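Local coordinates for protein aerobactin synthase IucC (Klebsiella pneumoniae, PDB 6CN7) that probably catalyses the ATP-dependent attachment of a second N-acetyl-N-hydroxylysine to the citryl intermediate, the step that completes the siderophore aerobactin, at residues A[115-120]-A[375-379]; A[194-200]-A[250-254]; A[411-416]-A[529-535]; A[506-512]-A[572-578]. The protein carries 5 engineered substitutions. All coordinates share one frame; numbering follows the deposited sequence.

Contact 1 (A[115-120]-A[375-379]); sequences RRGLSA and ECDEN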
# COMPACT_ATOMS: atom_id res chain seq x y z
N ARG A 115 -1.71 4.55 28.83
CA ARG A 115 -1.70 3.94 30.15
C ARG A 115 -1.27 4.91 31.25
O ARG A 115 -1.00 4.48 32.37
CB ARG A 115 -0.80 2.71 30.15
CG ARG A 115 -1.37 1.56 29.33
CD ARG A 115 -0.35 0.46 29.07
NE ARG A 115 0.18 -0.11 30.31
CZ ARG A 115 0.82 -1.28 30.38
NH1 ARG A 115 1.26 -1.71 31.55
NH2 ARG A 115 1.00 -2.02 29.29
N ARG A 116 -1.22 6.21 30.95
CA ARG A 116 -0.74 7.18 31.93
C ARG A 116 -1.78 7.43 33.01
O ARG A 116 -2.99 7.42 32.76
CB ARG A 116 -0.39 8.50 31.24
CG ARG A 116 1.00 9.01 31.61
CD ARG A 116 1.22 10.44 31.15
NE ARG A 116 1.60 10.52 29.75
CZ ARG A 116 2.84 10.31 29.29
NH1 ARG A 116 3.81 9.99 30.13
NH2 ARG A 116 3.09 10.41 28.00
N GLY A 117 -1.29 7.65 34.23
CA GLY A 117 -2.14 7.86 35.39
C GLY A 117 -2.96 6.67 35.82
O GLY A 117 -3.81 6.81 36.71
N LEU A 118 -2.73 5.49 35.24
CA LEU A 118 -3.55 4.31 35.51
C LEU A 118 -2.78 3.35 36.39
O LEU A 118 -1.71 2.86 36.01
CB LEU A 118 -3.96 3.64 34.20
CG LEU A 118 -4.81 4.51 33.27
CD1 LEU A 118 -5.18 3.75 32.01
CD2 LEU A 118 -6.06 5.01 33.97
N SER A 119 -3.32 3.08 37.57
CA SER A 119 -2.77 2.10 38.49
C SER A 119 -3.07 0.68 38.00
O SER A 119 -3.85 0.47 37.07
CB SER A 119 -3.33 2.30 39.90
OG SER A 119 -4.73 2.04 39.92
N ALA A 120 -2.45 -0.30 38.66
CA ALA A 120 -2.73 -1.69 38.34
C ALA A 120 -4.20 -2.01 38.56
O ALA A 120 -4.82 -2.71 37.75
CB ALA A 120 -1.85 -2.61 39.18
N GLU A 375 2.41 -7.74 33.17
CA GLU A 375 2.33 -6.29 33.06
C GLU A 375 2.51 -5.62 34.42
O GLU A 375 2.24 -6.20 35.47
CB GLU A 375 0.99 -5.88 32.46
CG GLU A 375 0.73 -6.41 31.06
CD GLU A 375 1.62 -5.77 30.02
OE1 GLU A 375 2.10 -4.65 30.26
OE2 GLU A 375 1.84 -6.40 28.95
N CYS A 376 2.98 -4.38 34.37
CA CYS A 376 3.03 -3.49 35.52
C CYS A 376 2.47 -2.14 35.12
O CYS A 376 2.35 -1.82 33.94
CB CYS A 376 4.46 -3.33 36.05
SG CYS A 376 5.18 -4.82 36.75
N ASP A 377 2.11 -1.34 36.12
CA ASP A 377 1.57 -0.01 35.85
C ASP A 377 2.70 1.02 35.84
O ASP A 377 3.88 0.70 36.00
CB ASP A 377 0.49 0.35 36.87
CG ASP A 377 1.02 0.53 38.28
OD1 ASP A 377 2.26 0.56 38.46
OD2 ASP A 377 0.20 0.63 39.21
N GLU A 378 2.32 2.29 35.64
CA GLU A 378 3.27 3.40 35.66
C GLU A 378 4.31 3.25 36.75
O GLU A 378 5.51 3.46 36.53
CB GLU A 378 2.51 4.71 35.86
CG GLU A 378 2.37 5.58 34.63
CD GLU A 378 1.75 6.92 34.97
OE1 GLU A 378 2.48 7.92 35.08
OE2 GLU A 378 0.51 6.96 35.16
N ASN A 379 3.87 2.90 37.96
CA ASN A 379 4.71 2.89 39.14
C ASN A 379 5.29 1.51 39.44
O ASN A 379 5.71 1.26 40.57
CB ASN A 379 3.91 3.41 40.34
CG ASN A 379 3.28 4.76 40.08
OD1 ASN A 379 2.06 4.90 40.09
ND2 ASN A 379 4.11 5.76 39.82
O HOH W 1 0.10 2.94 34.23
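Arg115, Asp377 and Glu378 give up the most surface here, and each meets the other loop in its own way. Arg115 sends its guanidinium across to Glu375: NH2 donates to Glu375 OE1 at 3.0 Å in a salt bridge, with a weaker second bond from NH1 to the same oxygen. The oxygen lies in the guanidinium plane, yet the arginine reaches it from above the carboxylate, and the two planes are 65° apart. A bend at chi3 (59°) turns the arginine's end toward that oxygen, which Ser136 OG also grips. Asp377 has CG wedged between its own N and carbonyl carbon (chi1 67°). From there OD2 accepts the backbone N of Ala120 at 2.9 Å, on the anti side of the carboxylate, while CB rests against Leu118 O. Glu378 lies over the type II turn 115-118, but the placement of its carboxylate is doubtful, and its backbone is the firmer part of the contact. There a water takes the N-H of Glu378 at 2.7 Å and donates to the carbonyls of Arg115 and Leu118, stitching the turn to the facing loop. The contact lies at the surface, where the connection from helix 91-114 to helix 120-124 meets the loop leading from strand 366-369 to helix 383-391. Ala120 packs on Leu383 and Ala386 of that last helix, and Arg116 forms a salt bridge with Asp7 of the N-terminal helix 4-25.

Contact 2 (A[194-200]-A[250-254]); sequences AAMDPQE and FGDLW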
# COMPACT_ATOMS: atom_id res chain seq x y z
N ALA A 194 -24.20 -11.67 12.09
CA ALA A 194 -23.22 -11.36 13.12
C ALA A 194 -22.31 -10.21 12.72
O ALA A 194 -21.73 -9.55 13.60
CB ALA A 194 -22.37 -12.59 13.44
N ALA A 195 -22.17 -9.94 11.42
CA ALA A 195 -21.27 -8.90 10.93
C ALA A 195 -21.99 -7.65 10.45
O ALA A 195 -21.34 -6.62 10.25
CB ALA A 195 -20.40 -9.45 9.79
N MET A 196 -23.30 -7.71 10.26
CA MET A 196 -24.07 -6.57 9.78
C MET A 196 -25.36 -6.45 10.58
O MET A 196 -26.02 -7.46 10.84
CB MET A 196 -24.42 -6.72 8.29
CG MET A 196 -23.21 -6.84 7.37
SD MET A 196 -23.70 -7.08 5.65
CE MET A 196 -22.11 -7.33 4.88
N ASP A 197 -25.70 -5.23 10.96
CA ASP A 197 -27.02 -4.98 11.51
C ASP A 197 -28.04 -5.00 10.37
O ASP A 197 -27.68 -4.86 9.20
CB ASP A 197 -27.05 -3.65 12.27
CG ASP A 197 -26.78 -2.45 11.38
OD1 ASP A 197 -26.82 -2.59 10.14
OD2 ASP A 197 -26.52 -1.36 11.93
N PRO A 198 -29.32 -5.18 10.69
CA PRO A 198 -30.33 -5.26 9.61
C PRO A 198 -30.26 -4.10 8.63
O PRO A 198 -30.62 -4.27 7.46
CB PRO A 198 -31.65 -5.27 10.39
CG PRO A 198 -31.31 -5.84 11.72
CD PRO A 198 -29.92 -5.36 12.02
N GLN A 199 -29.80 -2.93 9.08
CA GLN A 199 -29.73 -1.77 8.19
C GLN A 199 -28.63 -1.95 7.15
O GLN A 199 -28.84 -1.68 5.96
CB GLN A 199 -29.50 -0.51 9.02
CG GLN A 199 -29.90 0.79 8.33
CD GLN A 199 -30.18 1.91 9.31
OE1 GLN A 199 -30.64 1.67 10.43
NE2 GLN A 199 -29.89 3.14 8.91
N GLU A 200 -27.45 -2.41 7.58
CA GLU A 200 -26.34 -2.62 6.65
C GLU A 200 -26.57 -3.83 5.76
O GLU A 200 -26.16 -3.82 4.59
CB GLU A 200 -25.03 -2.77 7.42
CG GLU A 200 -24.57 -1.50 8.11
CD GLU A 200 -23.95 -0.51 7.15
OE1 GLU A 200 -22.99 -0.89 6.45
OE2 GLU A 200 -24.43 0.64 7.09
N PHE A 250 -18.90 -2.78 4.40
CA PHE A 250 -20.22 -2.84 5.01
C PHE A 250 -20.10 -3.38 6.43
O PHE A 250 -19.14 -4.08 6.77
CB PHE A 250 -21.18 -3.76 4.23
CG PHE A 250 -21.43 -3.33 2.81
CD1 PHE A 250 -22.38 -2.36 2.53
CD2 PHE A 250 -20.74 -3.91 1.77
CE1 PHE A 250 -22.62 -1.97 1.22
CE2 PHE A 250 -20.98 -3.53 0.46
CZ PHE A 250 -21.92 -2.56 0.19
N GLY A 251 -21.08 -3.03 7.25
CA GLY A 251 -21.32 -3.74 8.48
C GLY A 251 -20.69 -3.10 9.70
O GLY A 251 -20.38 -1.90 9.75
N ASP A 252 -20.47 -3.94 10.70
CA ASP A 252 -20.03 -3.50 12.02
C ASP A 252 -18.55 -3.12 12.00
O ASP A 252 -17.81 -3.38 11.05
CB ASP A 252 -20.27 -4.60 13.05
CG ASP A 252 -21.75 -4.87 13.27
OD1 ASP A 252 -22.56 -3.96 13.02
OD2 ASP A 252 -22.09 -5.99 13.69
N LEU A 253 -18.13 -2.49 13.10
CA LEU A 253 -16.74 -2.10 13.30
C LEU A 253 -16.01 -3.19 14.06
O LEU A 253 -16.53 -3.74 15.03
CB LEU A 253 -16.67 -0.78 14.06
CG LEU A 253 -17.25 0.45 13.36
CD1 LEU A 253 -17.26 1.65 14.29
CD2 LEU A 253 -16.46 0.77 12.10
N TRP A 254 -14.79 -3.49 13.62
CA TRP A 254 -14.01 -4.59 14.18
C TRP A 254 -12.74 -4.06 14.84
O TRP A 254 -12.22 -3.00 14.47
CB TRP A 254 -13.66 -5.61 13.09
CG TRP A 254 -14.85 -6.35 12.58
CD1 TRP A 254 -15.69 -5.95 11.58
CD2 TRP A 254 -15.35 -7.61 13.05
NE1 TRP A 254 -16.68 -6.89 11.39
CE2 TRP A 254 -16.49 -7.91 12.28
CE3 TRP A 254 -14.94 -8.50 14.04
CZ2 TRP A 254 -17.23 -9.08 12.48
CZ3 TRP A 254 -15.68 -9.66 14.23
CH2 TRP A 254 -16.81 -9.94 13.45
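Ala195 O and the backbone N of Asp252 make the central bond of this contact, 2.9 Å long and nearly straight at 165°. A second backbone donor, Gly251 N, is taken by a side chain: Glu200 OE1 accepts it at 3.0 Å with an angle of 174°, on the anti side of its carboxylate. The glutamate reaches back because its chain folds at chi2 (-77°), and the same OE1 forms a salt bridge with Arg203. Glu200 N is in turn held by Asp197 OD1 at 2.6 Å, the N-cap bond that starts helix 198-210. Gly251 sits at a corner between two strands with phi positive, its CA close against Ala195 O and Met196 CG. Apolar contacts flank the bonds: Met196 CE touches Phe250 CB at 3.7 Å, and Ala195 CB lies at the edge of the Trp254 ring. The Asp252 carboxylate stays near Ala195 O, and its OD2 forms a salt bridge with Arg268 and a hydrogen bond with Asn265. Two consecutive amides at the strand corner are thus satisfied within a buried contact, one by the end of helix 188-195 and one by the start of helix 198-210, and Arg203 and Arg268 probably balance Glu200 and Asp252, which would favour their ionised forms.

Contact 3 (A[411-416]-A[529-535]); sequences YHLLCR and RFALFSL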
# COMPACT_ATOMS: atom_id res chain seq x y z
N TYR A 411 -0.46 -30.40 30.45
CA TYR A 411 0.45 -31.52 30.67
C TYR A 411 -0.28 -32.85 30.61
O TYR A 411 0.25 -33.84 30.09
CB TYR A 411 1.16 -31.35 32.01
CG TYR A 411 2.28 -32.33 32.24
CD1 TYR A 411 3.35 -32.42 31.36
CD2 TYR A 411 2.29 -33.16 33.36
CE1 TYR A 411 4.38 -33.31 31.57
CE2 TYR A 411 3.32 -34.05 33.58
CZ TYR A 411 4.36 -34.12 32.68
OH TYR A 411 5.39 -35.01 32.90
N HIS A 412 -1.51 -32.89 31.13
CA HIS A 412 -2.31 -34.11 31.06
C HIS A 412 -2.66 -34.46 29.62
O HIS A 412 -2.55 -35.61 29.20
CB HIS A 412 -3.58 -33.95 31.91
CG HIS A 412 -4.51 -35.12 31.83
ND1 HIS A 412 -4.21 -36.35 32.36
CD2 HIS A 412 -5.75 -35.24 31.29
CE1 HIS A 412 -5.21 -37.18 32.15
NE2 HIS A 412 -6.16 -36.53 31.50
N LEU A 413 -3.11 -33.46 28.85
CA LEU A 413 -3.38 -33.68 27.44
C LEU A 413 -2.18 -34.32 26.74
O LEU A 413 -2.33 -35.24 25.93
CB LEU A 413 -3.76 -32.36 26.76
CG LEU A 413 -4.13 -32.42 25.28
CD1 LEU A 413 -5.35 -33.29 25.05
CD2 LEU A 413 -4.37 -31.02 24.74
N LEU A 414 -0.97 -33.84 27.07
CA LEU A 414 0.23 -34.36 26.42
C LEU A 414 0.52 -35.79 26.84
O LEU A 414 0.72 -36.67 26.00
CB LEU A 414 1.43 -33.46 26.74
CG LEU A 414 2.81 -33.98 26.33
CD1 LEU A 414 2.88 -34.20 24.83
CD2 LEU A 414 3.90 -33.03 26.79
N CYS A 415 0.56 -36.05 28.15
CA CYS A 415 1.02 -37.35 28.63
C CYS A 415 0.02 -38.46 28.35
O CYS A 415 0.42 -39.61 28.15
CB CYS A 415 1.31 -37.28 30.13
SG CYS A 415 2.61 -36.10 30.55
N ARG A 416 -1.27 -38.15 28.32
CA ARG A 416 -2.30 -39.16 28.09
C ARG A 416 -2.61 -39.36 26.62
O ARG A 416 -2.76 -40.50 26.16
CB ARG A 416 -3.57 -38.79 28.85
CG ARG A 416 -4.79 -39.68 28.55
CD ARG A 416 -5.16 -40.53 29.75
NE ARG A 416 -6.39 -41.30 29.54
CZ ARG A 416 -7.56 -41.03 30.11
NH1 ARG A 416 -7.69 -40.02 30.96
NH2 ARG A 416 -8.60 -41.80 29.85
N ARG A 529 4.35 -42.84 31.14
CA ARG A 529 4.14 -41.64 30.33
C ARG A 529 4.86 -40.44 30.93
O ARG A 529 5.40 -39.60 30.19
CB ARG A 529 2.64 -41.35 30.20
CG ARG A 529 1.85 -42.41 29.45
CD ARG A 529 2.16 -42.39 27.96
NE ARG A 529 1.43 -43.43 27.24
CZ ARG A 529 0.20 -43.30 26.77
NH1 ARG A 529 -0.48 -42.17 26.94
NH2 ARG A 529 -0.37 -44.31 26.12
N PHE A 530 4.88 -40.34 32.26
CA PHE A 530 5.53 -39.20 32.90
C PHE A 530 7.05 -39.27 32.75
O PHE A 530 7.71 -38.24 32.57
CB PHE A 530 5.13 -39.13 34.37
CG PHE A 530 3.67 -38.86 34.59
CD1 PHE A 530 2.97 -38.00 33.75
CD2 PHE A 530 2.99 -39.45 35.64
CE1 PHE A 530 1.63 -37.75 33.94
CE2 PHE A 530 1.64 -39.20 35.84
CZ PHE A 530 0.96 -38.35 34.99
N ALA A 531 7.62 -40.48 32.82
CA ALA A 531 9.04 -40.63 32.53
C ALA A 531 9.34 -40.22 31.09
O ALA A 531 10.40 -39.65 30.80
CB ALA A 531 9.48 -42.07 32.78
N LEU A 532 8.41 -40.50 30.18
CA LEU A 532 8.61 -40.15 28.78
C LEU A 532 8.51 -38.64 28.56
O LEU A 532 9.14 -38.11 27.63
CB LEU A 532 7.57 -40.88 27.92
CG LEU A 532 7.69 -40.74 26.40
CD1 LEU A 532 8.97 -41.37 25.89
CD2 LEU A 532 6.48 -41.37 25.73
N PHE A 533 7.73 -37.94 29.38
CA PHE A 533 7.60 -36.49 29.28
C PHE A 533 7.99 -35.81 30.59
O PHE A 533 7.18 -35.12 31.19
CB PHE A 533 6.16 -36.10 28.93
CG PHE A 533 5.69 -36.61 27.59
CD1 PHE A 533 6.23 -36.11 26.42
CD2 PHE A 533 4.70 -37.56 27.52
CE1 PHE A 533 5.79 -36.57 25.19
CE2 PHE A 533 4.25 -38.03 26.30
CZ PHE A 533 4.80 -37.53 25.13
N SER A 534 9.24 -36.00 31.03
CA SER A 534 9.64 -35.54 32.35
C SER A 534 9.94 -34.05 32.34
O SER A 534 10.69 -33.56 31.49
CB SER A 534 10.86 -36.31 32.84
OG SER A 534 11.39 -35.73 34.01
N LEU A 535 9.35 -33.33 33.29
CA LEU A 535 9.61 -31.91 33.48
C LEU A 535 10.61 -31.66 34.60
O LEU A 535 10.82 -30.50 34.98
CB LEU A 535 8.31 -31.17 33.78
CG LEU A 535 7.23 -31.23 32.69
CD1 LEU A 535 5.92 -30.68 33.23
CD2 LEU A 535 7.67 -30.45 31.46
O HOH W 2 7.38 -34.90 35.17
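The Tyr411 ring stands between Cys415 of its own helix and Leu535 of the segment after helix 527-532. Leu535 CD1 lies over one face, 3.7 Å from the ring centroid, in a CH-pi contact; Cys415 SG lies over the opposite face, offset toward the rim. With CG anti to the backbone N (chi1 -171°), the ring projects from the helix far enough for Tyr411 OH to donate to Phe533 O. That bond is modelled very short, and the carbonyl meets the ring at its edge. A water donates to the same hydroxyl and accepts from Leu535 N. Phe530 runs near parallel to Tyr411, planes 16° apart, but is slid so far that the rings barely overlap. Its edge is instead turned to Cys415, and Cys415 SG comes within 3.7 Å of Phe530 CD1. Phe533 is met quite differently: Leu414 CG sits over the centre of its face, 3.9 Å from the centroid, with both methyls spread over that same face, while Cys415 SG approaches obliquely. Further along, Arg529 folds at chi2 (-71°) and lays the edge of its guanidinium against the end of helix 395-417. Arg529 NH1 donates to Cys415 O at 3.0 Å, in the carbonyl plane and on a lone pair, and to Arg416 O from above that carbonyl's plane. Glu458 pairs with Arg529 NH2. The apolar middle therefore has polar bonds at two places: the tyrosine hydroxyl fixes the chain just after helix 527-532, and the cation meets two carbonyls near the C-terminal end of helix 395-417, where the helix dipole would probably favour a positive charge.

Contact 4 (A[506-512]-A[572-578]); sequences RRFYQLL and PLWLATR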
# COMPACT_ATOMS: atom_id res chain seq x y z
N ARG A 506 12.33 -19.18 43.78
CA ARG A 506 12.50 -20.53 44.28
C ARG A 506 11.19 -21.08 44.82
O ARG A 506 10.84 -22.24 44.56
CB ARG A 506 13.58 -20.56 45.35
CG ARG A 506 13.86 -21.95 45.91
CD ARG A 506 14.98 -21.94 46.92
NE ARG A 506 15.23 -23.28 47.44
CZ ARG A 506 15.91 -24.22 46.79
NH1 ARG A 506 16.42 -23.97 45.59
NH2 ARG A 506 16.07 -25.42 47.34
N ARG A 507 10.44 -20.26 45.56
CA ARG A 507 9.14 -20.69 46.06
C ARG A 507 8.13 -20.79 44.92
O ARG A 507 7.35 -21.74 44.86
CB ARG A 507 8.66 -19.72 47.13
CG ARG A 507 7.34 -20.09 47.77
CD ARG A 507 7.43 -21.43 48.49
NE ARG A 507 6.19 -21.76 49.18
CZ ARG A 507 5.87 -22.98 49.60
NH1 ARG A 507 6.70 -24.00 49.40
NH2 ARG A 507 4.72 -23.19 50.22
N PHE A 508 8.13 -19.81 44.02
CA PHE A 508 7.24 -19.82 42.86
C PHE A 508 7.24 -21.19 42.18
O PHE A 508 6.18 -21.78 41.94
CB PHE A 508 7.67 -18.72 41.89
CG PHE A 508 6.79 -18.59 40.67
CD1 PHE A 508 6.95 -19.43 39.58
CD2 PHE A 508 5.81 -17.60 40.60
CE1 PHE A 508 6.16 -19.30 38.46
CE2 PHE A 508 5.02 -17.47 39.48
CZ PHE A 508 5.19 -18.32 38.41
N TYR A 509 8.43 -21.70 41.87
CA TYR A 509 8.53 -22.95 41.13
C TYR A 509 8.45 -24.18 42.03
O TYR A 509 8.24 -25.29 41.53
CB TYR A 509 9.81 -22.95 40.31
CG TYR A 509 9.79 -21.87 39.25
CD1 TYR A 509 9.16 -22.08 38.03
CD2 TYR A 509 10.36 -20.63 39.48
CE1 TYR A 509 9.12 -21.09 37.07
CE2 TYR A 509 10.32 -19.63 38.53
CZ TYR A 509 9.70 -19.87 37.32
OH TYR A 509 9.66 -18.88 36.37
N GLN A 510 8.60 -24.01 43.35
CA GLN A 510 8.22 -25.07 44.28
C GLN A 510 6.72 -25.35 44.20
O GLN A 510 6.30 -26.51 44.19
CB GLN A 510 8.60 -24.69 45.71
CG GLN A 510 10.05 -24.91 46.07
CD GLN A 510 10.38 -24.40 47.47
OE1 GLN A 510 9.59 -23.69 48.08
NE2 GLN A 510 11.56 -24.76 47.97
N LEU A 511 5.91 -24.29 44.13
CA LEU A 511 4.46 -24.46 44.04
C LEU A 511 4.06 -25.13 42.74
O LEU A 511 3.16 -25.98 42.72
CB LEU A 511 3.77 -23.11 44.18
CG LEU A 511 3.52 -22.59 45.60
CD1 LEU A 511 4.82 -22.35 46.34
CD2 LEU A 511 2.71 -21.31 45.55
N LEU A 512 4.72 -24.77 41.63
CA LEU A 512 4.42 -25.41 40.35
C LEU A 512 4.76 -26.89 40.39
O LEU A 512 3.98 -27.73 39.93
CB LEU A 512 5.18 -24.70 39.23
CG LEU A 512 5.02 -25.30 37.83
CD1 LEU A 512 3.55 -25.32 37.41
CD2 LEU A 512 5.85 -24.52 36.82
N PRO A 572 14.49 -24.87 36.53
CA PRO A 572 14.02 -24.40 37.84
C PRO A 572 13.19 -25.41 38.61
O PRO A 572 13.22 -25.41 39.85
CB PRO A 572 13.19 -23.15 37.48
CG PRO A 572 13.79 -22.67 36.21
CD PRO A 572 14.20 -23.90 35.46
N LEU A 573 12.44 -26.28 37.92
CA LEU A 573 11.65 -27.29 38.64
C LEU A 573 12.55 -28.27 39.38
O LEU A 573 12.17 -28.76 40.45
CB LEU A 573 10.74 -28.04 37.67
CG LEU A 573 9.41 -27.36 37.33
CD1 LEU A 573 9.62 -26.02 36.66
CD2 LEU A 573 8.56 -28.27 36.45
N TRP A 574 13.73 -28.56 38.83
CA TRP A 574 14.69 -29.43 39.50
C TRP A 574 15.50 -28.65 40.53
O TRP A 574 15.83 -29.18 41.60
CB TRP A 574 15.60 -30.06 38.46
CG TRP A 574 16.66 -30.99 38.99
CD1 TRP A 574 16.53 -32.32 39.21
CD2 TRP A 574 18.01 -30.65 39.32
NE1 TRP A 574 17.72 -32.84 39.68
CE2 TRP A 574 18.64 -31.83 39.76
CE3 TRP A 574 18.75 -29.46 39.30
CZ2 TRP A 574 19.97 -31.86 40.17
CZ3 TRP A 574 20.07 -29.49 39.71
CH2 TRP A 574 20.67 -30.68 40.14
N LEU A 575 15.83 -27.40 40.22
CA LEU A 575 16.67 -26.59 41.09
C LEU A 575 15.95 -26.24 42.39
O LEU A 575 16.58 -26.20 43.46
CB LEU A 575 17.10 -25.33 40.34
CG LEU A 575 18.12 -24.38 40.97
CD1 LEU A 575 19.42 -25.10 41.31
CD2 LEU A 575 18.38 -23.23 40.01
N ALA A 576 14.65 -25.99 42.32
CA ALA A 576 13.88 -25.57 43.49
C ALA A 576 13.50 -26.74 44.40
O ALA A 576 13.02 -26.50 45.51
CB ALA A 576 12.62 -24.83 43.05
N THR A 577 13.70 -27.98 43.96
CA THR A 577 13.38 -29.15 44.76
C THR A 577 14.55 -29.64 45.60
O THR A 577 14.36 -30.51 46.46
CB THR A 577 12.90 -30.29 43.84
OG1 THR A 577 11.87 -29.80 42.97
CG2 THR A 577 12.35 -31.47 44.65
N ARG A 578 15.74 -29.09 45.40
CA ARG A 578 16.95 -29.59 46.04
C ARG A 578 17.26 -28.79 47.30
O ARG A 578 17.09 -27.57 47.33
CB ARG A 578 18.13 -29.54 45.07
CG ARG A 578 17.97 -30.45 43.85
CD ARG A 578 17.94 -31.92 44.27
NE ARG A 578 17.62 -32.83 43.17
CZ ARG A 578 16.38 -33.07 42.74
NH1 ARG A 578 15.34 -32.45 43.29
NH2 ARG A 578 16.18 -33.92 41.75
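Arg506 leaves its helix fully stretched: CG is anti to the backbone N (chi1 -179°), and the chain runs straight to NE before chi4 (79°) turns the guanidinium so that one face lies over Ala576 and its edge meets Arg578 O. Arg506 NH1 donates to Leu575 O at 3.1 Å, above the plane of the carbonyl, and its NH2 donates to Arg578 O, a bond modelled so short that its length deserves little weight. Gln510, one turn on and also extended beyond CG, adds a weak bond from NE2 to Ala576 O at 3.3 Å. Its OE1 is held by Arg507 NH1 in a nearly straight bond (173°), which is consistent with NE2 being the end turned to Ala576. Between these polar arms Ala576 is the residue most covered by the opposite helix. Its CB presses on Arg506 O at 3.5 Å and against Gln510 CG. Further up the helix the contact turns apolar. Pro572 CB lies over one face of the Tyr509 ring, 4.2 Å from the centroid, the two side chains pointing the same way, while Phe508 CD1 is centred over the opposite face. Leu573 CD1 meets Tyr509 CD1 and lies 4.1 Å from Leu512 CD2. The Tyr509 hydroxyl is hydrogen-bonded to Trp57 NE1 and Ser495 OG. The short helix 572-575 and the C-terminal residues after it are thus laid along helix 505-521, whose Phe508 and Leu512 also pack on helices 395-417 and 475-499; the loop carrying Ile56 and Trp57 covers Tyr509 and Pro572.

From the N terminus, contact 1 closes a long loop, tying the connection after helix 91-114 to the loop before helix 383-391. Contact 2 opens and closes within that span, joining helices 188-195 and 198-210 to a corner of the large antiparallel sheet, its centre about 35 Å from that of contact 1. Both are complete before contact 3 ties helix 395-417 to the end of helix 527-532. Contact 4 ties helix 505-521 to the C-terminal segment. Contacts 3 and 4 interleave: 506-512 comes before 529-535, and 572-578 follows it, so the two loops cross. They also touch, Leu535 O against Leu573 CD2 at 3.5 Å. Contact 2 lies across the chain's centre from both.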